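PDB 3HV1: polar amino acid ABC uptake transporter substrate binding protein from Streptococcus thermophilus LMG 18311, which probably captures polar amino acids outside the cell and delivers them to an ABC transporter for uptake. Local coordinates for residues K220-I223 with K224-Q228; E93-S97 with A98-E102; L179-R183 with V184-Y188; T74-N78 with G79-L83; D250-T253 with D254-G258. All blocks are in the same frame, centred on the assembly; numbering follows the deposited sequence.

Contact 1 of 5, residues K220-I223 with K224-Q228; sequences KTLI and KKINQ
In T221 the methyl CG2 stands opposite the backbone N (OG1 at chi1 -51°), and the K225 chain bends at chi2 (-64°). The two side chains lie side by side and point the same way. The T221 methyl CG2 lies 4.0 Å from K225 CE, and K225 CG folds back to 3.1 Å from T221 O. One position further on, L222 and I226 cross obliquely: I226 CD1 is 4.1 Å from L222 CG. I223 and N227 form the third such pair, with I223 CG2 alongside N227 ND2 at 3.8 Å. All three are i to i+4 neighbours on helix 220-236, and the main-chain bonds follow the same alpha-helical spacing, K225 N reaching T221 O at 2.9 Å and N227 N reaching I223 O at 3.0 Å with an almost straight N-H...O angle of 173°. The helix is amphipathic here. L222 and I226 bear on L83 of strand 83-84, and L222 with I223 also covers A215 of strand 209-215. On the more exposed side, K224 lays its CG 3.4 Å from K220 O and then extends to a salt bridge between its NZ and D70 of the second subunit. T221 OG1 is hydrogen-bonded to D12, while N227 OD1 accepts from the backbone N of E102.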
loop_
_atom_site.group_PDB
_atom_site.type_symbol
_atom_site.label_atom_id
_atom_site.label_comp_id
_atom_site.label_asym_id
_atom_site.label_seq_id
_atom_site.Cartn_x
_atom_site.Cartn_y
_atom_site.Cartn_z
ATOM N N LYS A 220 11.075 7.866 -12.648
ATOM C CA LYS A 220 9.684 7.451 -12.544
ATOM C C LYS A 220 9.348 6.229 -13.391
ATOM O O LYS A 220 8.606 5.347 -12.951
ATOM C CB LYS A 220 8.774 8.606 -12.959
ATOM C CG LYS A 220 8.954 9.861 -12.126
ATOM C CD LYS A 220 8.681 9.589 -10.656
ATOM C CE LYS A 220 8.672 10.878 -9.859
ATOM N NZ LYS A 220 7.587 11.785 -10.321
ATOM N N THR A 221 9.881 6.183 -14.609
ATOM C CA THR A 221 9.604 5.079 -15.519
ATOM C C THR A 221 10.217 3.774 -15.047
ATOM O O THR A 221 9.603 2.715 -15.161
ATOM C CB THR A 221 10.126 5.379 -16.932
ATOM O OG1 THR A 221 9.649 6.664 -17.353
ATOM C CG2 THR A 221 9.636 4.321 -17.912
ATOM N N LEU A 222 11.436 3.857 -14.527
ATOM C CA LEU A 222 12.130 2.678 -14.034
ATOM C C LEU A 222 11.315 2.027 -12.921
ATOM O O LEU A 222 11.171 0.809 -12.880
ATOM C CB LEU A 222 13.505 3.074 -13.507
ATOM C CG LEU A 222 14.284 2.011 -12.747
ATOM C CD1 LEU A 222 14.625 0.827 -13.652
ATOM C CD2 LEU A 222 15.541 2.653 -12.199
ATOM N N ILE A 223 10.788 2.846 -12.019
ATOM C CA ILE A 223 9.974 2.335 -10.911
ATOM C C ILE A 223 8.750 1.581 -11.446
ATOM O O ILE A 223 8.433 0.488 -10.979
ATOM C CB ILE A 223 9.500 3.490 -9.986
ATOM C CG1 ILE A 223 10.699 4.090 -9.240
ATOM C CG2 ILE A 223 8.432 2.992 -9.014
ATOM C CD1 ILE A 223 11.444 3.101 -8.340
ATOM N N LYS A 224 8.072 2.162 -12.431
ATOM C CA LYS A 224 6.889 1.531 -13.023
ATOM C C LYS A 224 7.226 0.215 -13.708
ATOM O O LYS A 224 6.470 -0.751 -13.624
ATOM C CB LYS A 224 6.240 2.467 -14.047
ATOM C CG LYS A 224 5.628 3.716 -13.443
ATOM C CD LYS A 224 4.938 4.564 -14.505
ATOM C CE LYS A 224 4.299 5.801 -13.883
ATOM N NZ LYS A 224 3.546 6.631 -14.878
ATOM N N LYS A 225 8.366 0.193 -14.393
ATOM C CA LYS A 225 8.820 -0.990 -15.107
ATOM C C LYS A 225 9.158 -2.107 -14.133
ATOM O O LYS A 225 9.014 -3.284 -14.454
ATOM C CB LYS A 225 10.035 -0.652 -15.973
ATOM C CG LYS A 225 9.738 0.335 -17.097
ATOM C CD LYS A 225 8.756 -0.245 -18.108
ATOM C CE LYS A 225 8.409 0.783 -19.173
ATOM N NZ LYS A 225 7.482 0.226 -20.199
ATOM N N ILE A 226 9.610 -1.748 -12.939
ATOM C CA ILE A 226 9.912 -2.781 -11.963
ATOM C C ILE A 226 8.589 -3.329 -11.430
ATOM O O ILE A 226 8.395 -4.546 -11.385
ATOM C CB ILE A 226 10.785 -2.237 -10.822
ATOM C CG1 ILE A 226 12.173 -1.875 -11.378
ATOM C CG2 ILE A 226 10.909 -3.285 -9.721
ATOM C CD1 ILE A 226 13.051 -1.103 -10.405
ATOM N N ASN A 227 7.675 -2.438 -11.042
ATOM C CA ASN A 227 6.365 -2.864 -10.539
ATOM C C ASN A 227 5.689 -3.809 -11.529
ATOM O O ASN A 227 5.120 -4.826 -11.141
ATOM C CB ASN A 227 5.448 -1.658 -10.305
ATOM C CG ASN A 227 5.871 -0.828 -9.124
ATOM O OD1 ASN A 227 6.436 -1.347 -8.160
ATOM N ND2 ASN A 227 5.582 0.465 -9.174
ATOM N N GLN A 228 5.733 -3.454 -12.809
ATOM C CA GLN A 228 5.134 -4.280 -13.857
ATOM C C GLN A 228 5.901 -5.598 -13.960
ATOM O O GLN A 228 5.322 -6.647 -14.216
ATOM C CB GLN A 228 5.196 -3.555 -15.205
ATOM C CG GLN A 228 4.308 -2.323 -15.296
ATOM C CD GLN A 228 4.499 -1.564 -16.603
ATOM O OE1 GLN A 228 4.551 -2.160 -17.681
ATOM N NE2 GLN A 228 4.598 -0.240 -16.511
#

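Contact 2 of 5, residues E93-S97 with A98-E102; sequences ERKQS and ADFTE
The F100 ring meets R94 at its edge: R94 CB lies in the ring plane, 3.9 Å from F100 CZ. K95 comes in obliquely, its CG 4.1 Å from F100 CE2, with its side chain crossing that of F100 at about a right angle. The ring of Y88 also meets F100, their planes about 25° apart. The R94 and K95 contacts lie where the weakly bonded helix 92-95 meets the short strand 99-100. In the turn between them R94 O takes two backbone donors, S97 N at 2.9 Å and A98 N at 2.8 Å, the latter a weak bond bent to 130°. A98 O in turn receives a CA-H...O contact from K95 CA at 3.5 Å. Both lysine and arginine thus touch the ring through aliphatic carbons, while R94 NH1 is hydrogen-bonded to S89 O. The carbonyl oxygens of K95 and A98 approach to 3.4 Å; K217 NZ, bonded to A98 O, weakly to K95 O and by a salt bridge to D99, probably offsets their repulsion.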
loop_
_atom_site.group_PDB
_atom_site.type_symbol
_atom_site.label_atom_id
_atom_site.label_comp_id
_atom_site.label_asym_id
_atom_site.label_seq_id
_atom_site.Cartn_x
_atom_site.Cartn_y
_atom_site.Cartn_z
ATOM N N GLU A 93 12.669 9.333 5.973
ATOM C CA GLU A 93 14.020 9.825 5.726
ATOM C C GLU A 93 14.475 9.388 4.339
ATOM O O GLU A 93 14.969 10.190 3.551
ATOM C CB GLU A 93 14.987 9.278 6.784
ATOM C CG GLU A 93 16.373 9.917 6.769
ATOM C CD GLU A 93 17.299 9.348 7.836
ATOM O OE1 GLU A 93 16.925 9.364 9.028
ATOM O OE2 GLU A 93 18.406 8.891 7.484
ATOM N N ARG A 94 14.294 8.106 4.045
ATOM C CA ARG A 94 14.693 7.564 2.755
ATOM C C ARG A 94 13.886 8.180 1.622
ATOM O O ARG A 94 14.395 8.361 0.519
ATOM C CB ARG A 94 14.544 6.041 2.765
ATOM C CG ARG A 94 15.537 5.366 3.699
ATOM C CD ARG A 94 15.253 3.893 3.898
ATOM N NE ARG A 94 16.289 3.271 4.715
ATOM C CZ ARG A 94 16.293 1.998 5.085
ATOM N NH1 ARG A 94 15.304 1.195 4.718
ATOM N NH2 ARG A 94 17.301 1.523 5.804
ATOM N N LYS A 95 12.634 8.519 1.900
ATOM C CA LYS A 95 11.782 9.125 0.890
ATOM C C LYS A 95 12.300 10.505 0.495
ATOM O O LYS A 95 11.969 11.018 -0.570
ATOM C CB LYS A 95 10.347 9.225 1.400
ATOM C CG LYS A 95 9.667 7.877 1.561
ATOM C CD LYS A 95 8.218 8.027 1.996
ATOM C CE LYS A 95 7.390 8.711 0.926
ATOM N NZ LYS A 95 5.945 8.727 1.284
ATOM N N GLN A 96 13.118 11.106 1.351
ATOM C CA GLN A 96 13.677 12.410 1.033
ATOM C C GLN A 96 14.745 12.233 -0.039
ATOM O O GLN A 96 15.058 13.166 -0.774
ATOM C CB GLN A 96 14.292 13.059 2.279
ATOM C CG GLN A 96 13.282 13.397 3.377
ATOM C CD GLN A 96 12.184 14.348 2.909
ATOM O OE1 GLN A 96 11.357 14.001 2.065
ATOM N NE2 GLN A 96 12.174 15.557 3.461
ATOM N N SER A 97 15.281 11.018 -0.143
ATOM C CA SER A 97 16.324 10.723 -1.122
ATOM C C SER A 97 15.899 9.835 -2.293
ATOM O O SER A 97 16.604 9.762 -3.300
ATOM C CB SER A 97 17.525 10.077 -0.425
ATOM O OG SER A 97 18.135 10.966 0.494
ATOM N N ALA A 98 14.759 9.163 -2.188
ATOM C CA ALA A 98 14.357 8.292 -3.286
ATOM C C ALA A 98 12.878 7.964 -3.397
ATOM O O ALA A 98 12.094 8.226 -2.489
ATOM C CB ALA A 98 15.159 6.989 -3.212
ATOM N N ASP A 99 12.519 7.388 -4.540
ATOM C CA ASP A 99 11.158 6.953 -4.824
ATOM C C ASP A 99 11.180 5.428 -4.768
ATOM O O ASP A 99 12.156 4.801 -5.176
ATOM C CB ASP A 99 10.711 7.431 -6.202
ATOM C CG ASP A 99 10.094 8.821 -6.164
ATOM O OD1 ASP A 99 10.000 9.402 -5.059
ATOM O OD2 ASP A 99 9.693 9.325 -7.239
ATOM N N PHE A 100 10.099 4.837 -4.274
ATOM C CA PHE A 100 10.019 3.389 -4.105
ATOM C C PHE A 100 9.053 2.642 -5.000
ATOM O O PHE A 100 8.023 3.175 -5.408
ATOM C CB PHE A 100 9.632 3.071 -2.660
ATOM C CG PHE A 100 10.719 3.330 -1.669
ATOM C CD1 PHE A 100 11.595 2.312 -1.307
ATOM C CD2 PHE A 100 10.873 4.588 -1.096
ATOM C CE1 PHE A 100 12.604 2.538 -0.388
ATOM C CE2 PHE A 100 11.883 4.827 -0.173
ATOM C CZ PHE A 100 12.750 3.801 0.181
ATOM N N THR A 101 9.394 1.390 -5.291
ATOM C CA THR A 101 8.506 0.545 -6.067
ATOM C C THR A 101 7.521 0.085 -5.005
ATOM O O THR A 101 7.663 0.416 -3.824
ATOM C CB THR A 101 9.178 -0.743 -6.569
ATOM O OG1 THR A 101 9.689 -1.474 -5.439
ATOM C CG2 THR A 101 10.297 -0.441 -7.551
ATOM N N GLU A 102 6.525 -0.677 -5.438
ATOM C CA GLU A 102 5.554 -1.260 -4.527
ATOM C C GLU A 102 6.347 -2.316 -3.754
ATOM O O GLU A 102 7.408 -2.746 -4.208
ATOM C CB GLU A 102 4.437 -1.939 -5.324
ATOM C CG GLU A 102 3.591 -0.979 -6.127
ATOM C CD GLU A 102 3.021 0.125 -5.266
ATOM O OE1 GLU A 102 2.494 -0.196 -4.177
ATOM O OE2 GLU A 102 3.096 1.310 -5.673
#

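Contact 3 of 5, residues L179-R183 with V184-Y188; sequences LLIDR and VYANY
A strand-to-helix junction is formed where strand 178-182 ends and helix 183-192 begins, and I181 and D182 at the strand end pack on Y185 and A186 in the first helical turn. I181 divides its branches between the two. Its CG2 meets A186 CB at 3.7 Å, while CG1 lies opposite the backbone N (chi1 -173°) and approaches Y185 CB to 3.9 Å, the two side chains crossing at about a right angle. D182 lies alongside Y185 and points the same way; D182 CB is 3.4 Å from Y185 CD2, approaching the ring obliquely, and carboxylate and ring planes differ by 52°. Another carbon, V184 CG2, sits over the centre of one ring face. Strand 178-182 pairs with strands 105-114 and 130-133 in the sheet of this solute-binding protein, and the helix leaves its end with the short axes at 104°, the chain turning sharply at the N-cap residue D182. Here the carboxylate makes no capping bond: OD1 and OD2 are held by N107 and Q109. The carbonyl does bind the new helix, D182 O accepting from A186 N at 2.9 Å, nearly straight, and weakly from Y185 N at 3.0 Å. Helical spacing continues with N187 N on R183 O at 3.0 Å. The extended R183 side chain leads away to a salt bridge with E249 and a hydrogen bond to V106 O.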
loop_
_atom_site.group_PDB
_atom_site.type_symbol
_atom_site.label_atom_id
_atom_site.label_comp_id
_atom_site.label_asym_id
_atom_site.label_seq_id
_atom_site.Cartn_x
_atom_site.Cartn_y
_atom_site.Cartn_z
ATOM N N LEU A 179 10.887 -20.536 18.966
ATOM C CA LEU A 179 11.933 -19.601 18.598
ATOM C C LEU A 179 11.317 -18.411 17.874
ATOM O O LEU A 179 10.495 -18.588 16.974
ATOM C CB LEU A 179 12.936 -20.310 17.677
ATOM C CG LEU A 179 13.950 -19.472 16.897
ATOM C CD1 LEU A 179 14.834 -18.694 17.858
ATOM C CD2 LEU A 179 14.791 -20.393 16.026
ATOM N N LEU A 180 11.710 -17.203 18.267
ATOM C CA LEU A 180 11.217 -15.984 17.632
ATOM C C LEU A 180 12.377 -15.480 16.768
ATOM O O LEU A 180 13.478 -15.273 17.269
ATOM C CB LEU A 180 10.846 -14.944 18.703
ATOM C CG LEU A 180 10.179 -13.641 18.247
ATOM C CD1 LEU A 180 8.806 -13.956 17.682
ATOM C CD2 LEU A 180 10.055 -12.668 19.425
ATOM N N ILE A 181 12.143 -15.293 15.473
ATOM C CA ILE A 181 13.200 -14.848 14.568
ATOM C C ILE A 181 12.587 -14.227 13.309
ATOM O O ILE A 181 11.409 -14.429 13.034
ATOM C CB ILE A 181 14.090 -16.056 14.169
ATOM C CG1 ILE A 181 15.302 -15.599 13.362
ATOM C CG2 ILE A 181 13.273 -17.055 13.367
ATOM C CD1 ILE A 181 16.329 -14.867 14.175
ATOM N N ASP A 182 13.378 -13.469 12.552
ATOM C CA ASP A 182 12.871 -12.849 11.329
ATOM C C ASP A 182 12.416 -13.908 10.331
ATOM O O ASP A 182 13.080 -14.921 10.148
ATOM C CB ASP A 182 13.946 -12.012 10.631
ATOM C CG ASP A 182 14.330 -10.754 11.401
ATOM O OD1 ASP A 182 14.328 -9.674 10.779
ATOM O OD2 ASP A 182 14.645 -10.843 12.599
ATOM N N ARG A 183 11.297 -13.641 9.669
ATOM C CA ARG A 183 10.765 -14.538 8.656
ATOM C C ARG A 183 11.863 -14.857 7.637
ATOM O O ARG A 183 12.088 -16.022 7.322
ATOM C CB ARG A 183 9.595 -13.873 7.945
ATOM C CG ARG A 183 8.939 -14.734 6.886
ATOM C CD ARG A 183 8.039 -13.898 5.999
ATOM N NE ARG A 183 7.241 -14.733 5.109
ATOM C CZ ARG A 183 6.414 -14.254 4.187
ATOM N NH1 ARG A 183 6.279 -12.942 4.029
ATOM N NH2 ARG A 183 5.704 -15.086 3.439
ATOM N N VAL A 184 12.555 -13.836 7.125
ATOM C CA VAL A 184 13.607 -14.095 6.132
ATOM C C VAL A 184 14.653 -15.123 6.578
ATOM O O VAL A 184 15.168 -15.875 5.750
ATOM C CB VAL A 184 14.383 -12.807 5.689
ATOM C CG1 VAL A 184 13.522 -11.968 4.766
ATOM C CG2 VAL A 184 14.856 -12.015 6.908
ATOM N N TYR A 185 14.970 -15.165 7.870
ATOM C CA TYR A 185 15.951 -16.132 8.359
ATOM C C TYR A 185 15.317 -17.493 8.607
ATOM O O TYR A 185 15.885 -18.530 8.266
ATOM C CB TYR A 185 16.594 -15.643 9.663
ATOM C CG TYR A 185 17.317 -14.321 9.532
ATOM C CD1 TYR A 185 18.213 -14.100 8.488
ATOM C CD2 TYR A 185 17.094 -13.289 10.444
ATOM C CE1 TYR A 185 18.870 -12.877 8.349
ATOM C CE2 TYR A 185 17.742 -12.063 10.319
ATOM C CZ TYR A 185 18.628 -11.862 9.263
ATOM O OH TYR A 185 19.251 -10.640 9.106
ATOM N N ALA A 186 14.146 -17.490 9.230
ATOM C CA ALA A 186 13.443 -18.736 9.518
ATOM C C ALA A 186 13.240 -19.545 8.243
ATOM O O ALA A 186 13.676 -20.693 8.141
ATOM C CB ALA A 186 12.079 -18.432 10.169
ATOM N N ASN A 187 12.581 -18.946 7.260
ATOM C CA ASN A 187 12.310 -19.655 6.012
ATOM C C ASN A 187 13.556 -20.011 5.221
ATOM O O ASN A 187 13.645 -21.094 4.648
ATOM C CB ASN A 187 11.349 -18.842 5.148
ATOM C CG ASN A 187 9.915 -18.973 5.606
ATOM O OD1 ASN A 187 9.148 -19.792 5.077
ATOM N ND2 ASN A 187 9.545 -18.194 6.606
ATOM N N TYR A 188 14.526 -19.111 5.191
ATOM C CA TYR A 188 15.748 -19.375 4.446
ATOM C C TYR A 188 16.516 -20.576 4.990
ATOM O O TYR A 188 16.852 -21.503 4.249
ATOM C CB TYR A 188 16.655 -18.145 4.467
ATOM C CG TYR A 188 18.060 -18.432 3.999
ATOM C CD1 TYR A 188 18.314 -18.801 2.676
ATOM C CD2 TYR A 188 19.136 -18.366 4.886
ATOM C CE1 TYR A 188 19.598 -19.097 2.251
ATOM C CE2 TYR A 188 20.428 -18.663 4.467
ATOM C CZ TYR A 188 20.651 -19.025 3.151
ATOM O OH TYR A 188 21.924 -19.316 2.732
#

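Contact 4 of 5, residues T74-N78 with G79-L83; sequences TELKN and GTIDL
Helix 72-78 gives way at G79, which has positive phi (91°), and the chain doubles back so that T80 and I81 come beside E75 and L76. The bonding pattern is that of a Schellman motif at a helix C-terminus: T80 N reaches E75 O at 2.9 Å, and G79 N reaches L76 O at 3.4 Å, though both bonds are weak. E75 O also accepts from I81 N at 3.3 Å, a donor well above the carbonyl plane, and weakly from G79 N, so three backbone N-H groups converge on one oxygen. Among the side chains, E75 bends at chi2 and brings OE2 to T80 OG1 at 3.4 Å, a weak and doubtful hydrogen bond because the carboxylate is modelled too close to the threonine methyl. I81 holds CG1 between its backbone N and carbonyl carbon (chi1 62°), which lays that branch along the helix end; its CD1 reaches E75 CB at 3.7 Å and its CG1 lies 3.6 Å from L76 N. Beyond the turn the chain enters strand 83-84. R216 ties the helix end to the loop, NH1 bonding both L76 O and I81 O while NH2 makes a salt bridge to D82. The end of L76 comes back to the following main chain, its CD1 3.4 Å from D82 O.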
loop_
_atom_site.group_PDB
_atom_site.type_symbol
_atom_site.label_atom_id
_atom_site.label_comp_id
_atom_site.label_asym_id
_atom_site.label_seq_id
_atom_site.Cartn_x
_atom_site.Cartn_y
_atom_site.Cartn_z
ATOM N N THR A 74 23.593 8.112 -0.761
ATOM C CA THR A 74 24.572 8.965 -1.412
ATOM C C THR A 74 24.959 8.360 -2.754
ATOM O O THR A 74 24.987 9.057 -3.765
ATOM C CB THR A 74 25.827 9.126 -0.553
ATOM O OG1 THR A 74 25.471 9.742 0.692
ATOM C CG2 THR A 74 26.852 9.997 -1.280
ATOM N N GLU A 75 25.248 7.060 -2.755
ATOM C CA GLU A 75 25.619 6.351 -3.971
ATOM C C GLU A 75 24.533 6.489 -5.032
ATOM O O GLU A 75 24.823 6.652 -6.213
ATOM C CB GLU A 75 25.840 4.869 -3.669
ATOM C CG GLU A 75 27.118 4.566 -2.921
ATOM C CD GLU A 75 28.301 4.450 -3.849
ATOM O OE1 GLU A 75 28.413 3.417 -4.542
ATOM O OE2 GLU A 75 29.110 5.400 -3.897
ATOM N N LEU A 76 23.279 6.422 -4.594
ATOM C CA LEU A 76 22.135 6.526 -5.489
ATOM C C LEU A 76 22.000 7.920 -6.095
ATOM O O LEU A 76 21.800 8.077 -7.303
ATOM C CB LEU A 76 20.854 6.182 -4.724
ATOM C CG LEU A 76 19.554 6.183 -5.530
ATOM C CD1 LEU A 76 19.608 5.138 -6.639
ATOM C CD2 LEU A 76 18.398 5.908 -4.584
ATOM N N LYS A 77 22.085 8.932 -5.243
ATOM C CA LYS A 77 21.973 10.303 -5.706
ATOM C C LYS A 77 23.218 10.716 -6.486
ATOM O O LYS A 77 23.137 11.561 -7.366
ATOM C CB LYS A 77 21.736 11.244 -4.518
ATOM C CG LYS A 77 20.338 11.113 -3.924
ATOM C CD LYS A 77 20.084 12.096 -2.789
ATOM C CE LYS A 77 20.851 11.727 -1.530
ATOM N NZ LYS A 77 20.439 12.580 -0.378
ATOM N N ASN A 78 24.362 10.114 -6.166
ATOM C CA ASN A 78 25.619 10.423 -6.854
ATOM C C ASN A 78 25.691 9.796 -8.238
ATOM O O ASN A 78 26.484 10.218 -9.080
ATOM C CB ASN A 78 26.820 9.939 -6.043
ATOM C CG ASN A 78 27.183 10.883 -4.931
ATOM O OD1 ASN A 78 26.612 11.971 -4.816
ATOM N ND2 ASN A 78 28.145 10.486 -4.105
ATOM N N GLY A 79 24.863 8.783 -8.463
ATOM C CA GLY A 79 24.845 8.114 -9.747
ATOM C C GLY A 79 25.793 6.934 -9.781
ATOM O O GLY A 79 26.019 6.353 -10.842
ATOM N N THR A 80 26.355 6.590 -8.626
ATOM C CA THR A 80 27.277 5.466 -8.512
ATOM C C THR A 80 26.498 4.156 -8.662
ATOM O O THR A 80 27.065 3.116 -9.001
ATOM C CB THR A 80 27.997 5.472 -7.150
ATOM O OG1 THR A 80 28.557 6.769 -6.913
ATOM C CG2 THR A 80 29.116 4.450 -7.146
ATOM N N ILE A 81 25.200 4.220 -8.372
ATOM C CA ILE A 81 24.297 3.078 -8.516
ATOM C C ILE A 81 22.973 3.646 -9.001
ATOM O O ILE A 81 22.713 4.842 -8.862
ATOM C CB ILE A 81 24.055 2.311 -7.190
ATOM C CG1 ILE A 81 23.400 3.232 -6.154
ATOM C CG2 ILE A 81 25.353 1.691 -6.707
ATOM C CD1 ILE A 81 23.199 2.576 -4.783
ATOM N N ASP A 82 22.141 2.784 -9.570
ATOM C CA ASP A 82 20.858 3.211 -10.098
ATOM C C ASP A 82 19.681 2.759 -9.225
ATOM O O ASP A 82 18.584 3.302 -9.317
ATOM C CB ASP A 82 20.688 2.668 -11.521
ATOM C CG ASP A 82 21.814 3.109 -12.453
ATOM O OD1 ASP A 82 22.145 4.318 -12.444
ATOM O OD2 ASP A 82 22.349 2.253 -13.195
ATOM N N LEU A 83 19.926 1.767 -8.379
ATOM C CA LEU A 83 18.893 1.228 -7.510
ATOM C C LEU A 83 19.488 0.664 -6.240
ATOM O O LEU A 83 20.598 0.153 -6.246
ATOM C CB LEU A 83 18.150 0.085 -8.205
ATOM C CG LEU A 83 17.373 0.327 -9.495
ATOM C CD1 LEU A 83 16.916 -1.016 -10.058
ATOM C CD2 LEU A 83 16.196 1.227 -9.216
#

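Contact 5 of 5, residues D250-T253 with D254-G258; sequences DVAT and DQVKG
D250 bridges to K257 through water: its OD2 accepts a hydrogen bond from a water at 2.8 Å, and that water accepts one from K257 NZ at 3.0 Å. The two charged atoms themselves stay 4.6 Å apart, D250 OD2 to K257 NZ, and OD2 is also hydrogen-bonded to Y234 OH. The other carboxylate oxygen, D250 OD1, accepts from A252 N at 3.0 Å with an angle of 162°; the donor sits above the carboxylate plane, and the result is an Asx turn. A252 then directs its methyl to V256, CB to CG1 3.8 Å, and both residues rest on F239 and Y234 of the two preceding helices. The irregular chain after helix 238-247 carries two turns here: the Asx turn, then a type I beta turn from Q255 to G258, with G258 N bonded to Q255 O. T253 lies between them. Its OG1 stands between the backbone N and the carbonyl carbon (chi1 54°), where V256 N reaches it in a weak bond of 3.3 Å while the hydroxyl is hydrogen-bonded to P103 O. T253 O accepts from K257 N at 3.2 Å, the donor lying in the carbonyl plane, and K257 CG passes 3.4 Å from T253 O.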
loop_
_atom_site.group_PDB
_atom_site.type_symbol
_atom_site.label_atom_id
_atom_site.label_comp_id
_atom_site.label_asym_id
_atom_site.label_seq_id
_atom_site.Cartn_x
_atom_site.Cartn_y
_atom_site.Cartn_z
ATOM N N ASP A 250 5.572 -18.946 -0.956
ATOM C CA ASP A 250 5.294 -17.786 -1.801
ATOM C C ASP A 250 5.190 -16.525 -0.934
ATOM O O ASP A 250 4.227 -16.356 -0.176
ATOM C CB ASP A 250 3.983 -18.030 -2.552
ATOM C CG ASP A 250 3.580 -16.872 -3.441
ATOM O OD1 ASP A 250 4.342 -15.888 -3.532
ATOM O OD2 ASP A 250 2.485 -16.952 -4.052
ATOM N N VAL A 251 6.171 -15.635 -1.055
ATOM C CA VAL A 251 6.180 -14.414 -0.245
ATOM C C VAL A 251 5.597 -13.177 -0.929
ATOM O O VAL A 251 5.649 -12.084 -0.389
ATOM C CB VAL A 251 7.614 -14.076 0.210
ATOM C CG1 VAL A 251 8.212 -15.272 0.932
ATOM C CG2 VAL A 251 8.468 -13.682 -0.991
ATOM N N ALA A 252 5.028 -13.355 -2.110
ATOM C CA ALA A 252 4.472 -12.230 -2.850
ATOM C C ALA A 252 3.438 -11.424 -2.077
ATOM O O ALA A 252 2.558 -11.985 -1.429
ATOM C CB ALA A 252 3.860 -12.725 -4.155
ATOM N N THR A 253 3.561 -10.102 -2.149
ATOM C CA THR A 253 2.618 -9.206 -1.503
ATOM C C THR A 253 1.412 -9.122 -2.431
ATOM O O THR A 253 1.490 -9.524 -3.586
ATOM C CB THR A 253 3.184 -7.787 -1.370
ATOM O OG1 THR A 253 3.612 -7.338 -2.661
ATOM C CG2 THR A 253 4.366 -7.750 -0.389
ATOM N N ASP A 254 0.304 -8.595 -1.931
ATOM C CA ASP A 254 -0.872 -8.455 -2.771
ATOM C C ASP A 254 -0.566 -7.574 -3.988
ATOM O O ASP A 254 -1.102 -7.801 -5.068
ATOM C CB ASP A 254 -2.033 -7.876 -1.962
ATOM C CG ASP A 254 -2.607 -8.880 -0.979
ATOM O OD1 ASP A 254 -2.539 -10.096 -1.264
ATOM O OD2 ASP A 254 -3.140 -8.461 0.065
ATOM N N GLN A 255 0.306 -6.580 -3.824
ATOM C CA GLN A 255 0.660 -5.712 -4.947
ATOM C C GLN A 255 1.318 -6.510 -6.075
ATOM O O GLN A 255 0.980 -6.332 -7.253
ATOM C CB GLN A 255 1.592 -4.580 -4.496
ATOM C CG GLN A 255 0.903 -3.538 -3.622
ATOM C CD GLN A 255 1.130 -3.768 -2.151
ATOM O OE1 GLN A 255 1.252 -4.908 -1.696
ATOM N NE2 GLN A 255 1.175 -2.684 -1.388
ATOM N N VAL A 256 2.257 -7.383 -5.717
ATOM C CA VAL A 256 2.937 -8.213 -6.710
ATOM C C VAL A 256 1.906 -9.096 -7.415
ATOM O O VAL A 256 2.050 -9.405 -8.598
ATOM C CB VAL A 256 4.020 -9.108 -6.043
ATOM C CG1 VAL A 256 4.422 -10.244 -6.964
ATOM C CG2 VAL A 256 5.233 -8.264 -5.707
ATOM N N LYS A 257 0.868 -9.490 -6.679
ATOM C CA LYS A 257 -0.189 -10.339 -7.217
ATOM C C LYS A 257 -1.187 -9.577 -8.092
ATOM O O LYS A 257 -2.086 -10.174 -8.678
ATOM C CB LYS A 257 -0.941 -11.029 -6.079
ATOM C CG LYS A 257 -0.119 -12.032 -5.300
ATOM C CD LYS A 257 -0.947 -12.685 -4.205
ATOM C CE LYS A 257 -0.143 -13.729 -3.439
ATOM N NZ LYS A 257 -0.925 -14.333 -2.317
ATOM N N GLY A 258 -1.034 -8.261 -8.170
ATOM C CA GLY A 258 -1.930 -7.459 -8.987
ATOM C C GLY A 258 -3.191 -6.974 -8.283
ATOM O O GLY A 258 -4.069 -6.391 -8.919
HETATM O O HOH W 1 0.445 -16.992 -2.095
HETATM O O HOH W 2 0.203 -11.718 -0.258
#

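How the contacts relate
Contacts 1, 2 and 4 form a connected cluster in one part of the two-lobed fold, while contact 3 lies across the chain's centre, its centre about 30 Å from that of contact 1. The three touch pairwise: I226 CG2 of contact 1 lies 3.6 Å from T101 CG2 of contact 2, S97 OG of contact 2 is 2.9 Å from K77 NZ of contact 4, a probable hydrogen bond, and L222 CD2 of contact 1 is 3.4 Å from L83 CD2 of contact 4. Contact 5 (250-258), near the C-terminal end, touches both groups: E102 OE1 of contact 2 approaches Q255 CG to 3.7 Å, and R183 NH2 of contact 3 reaches V251 CG1 at 3.6 Å.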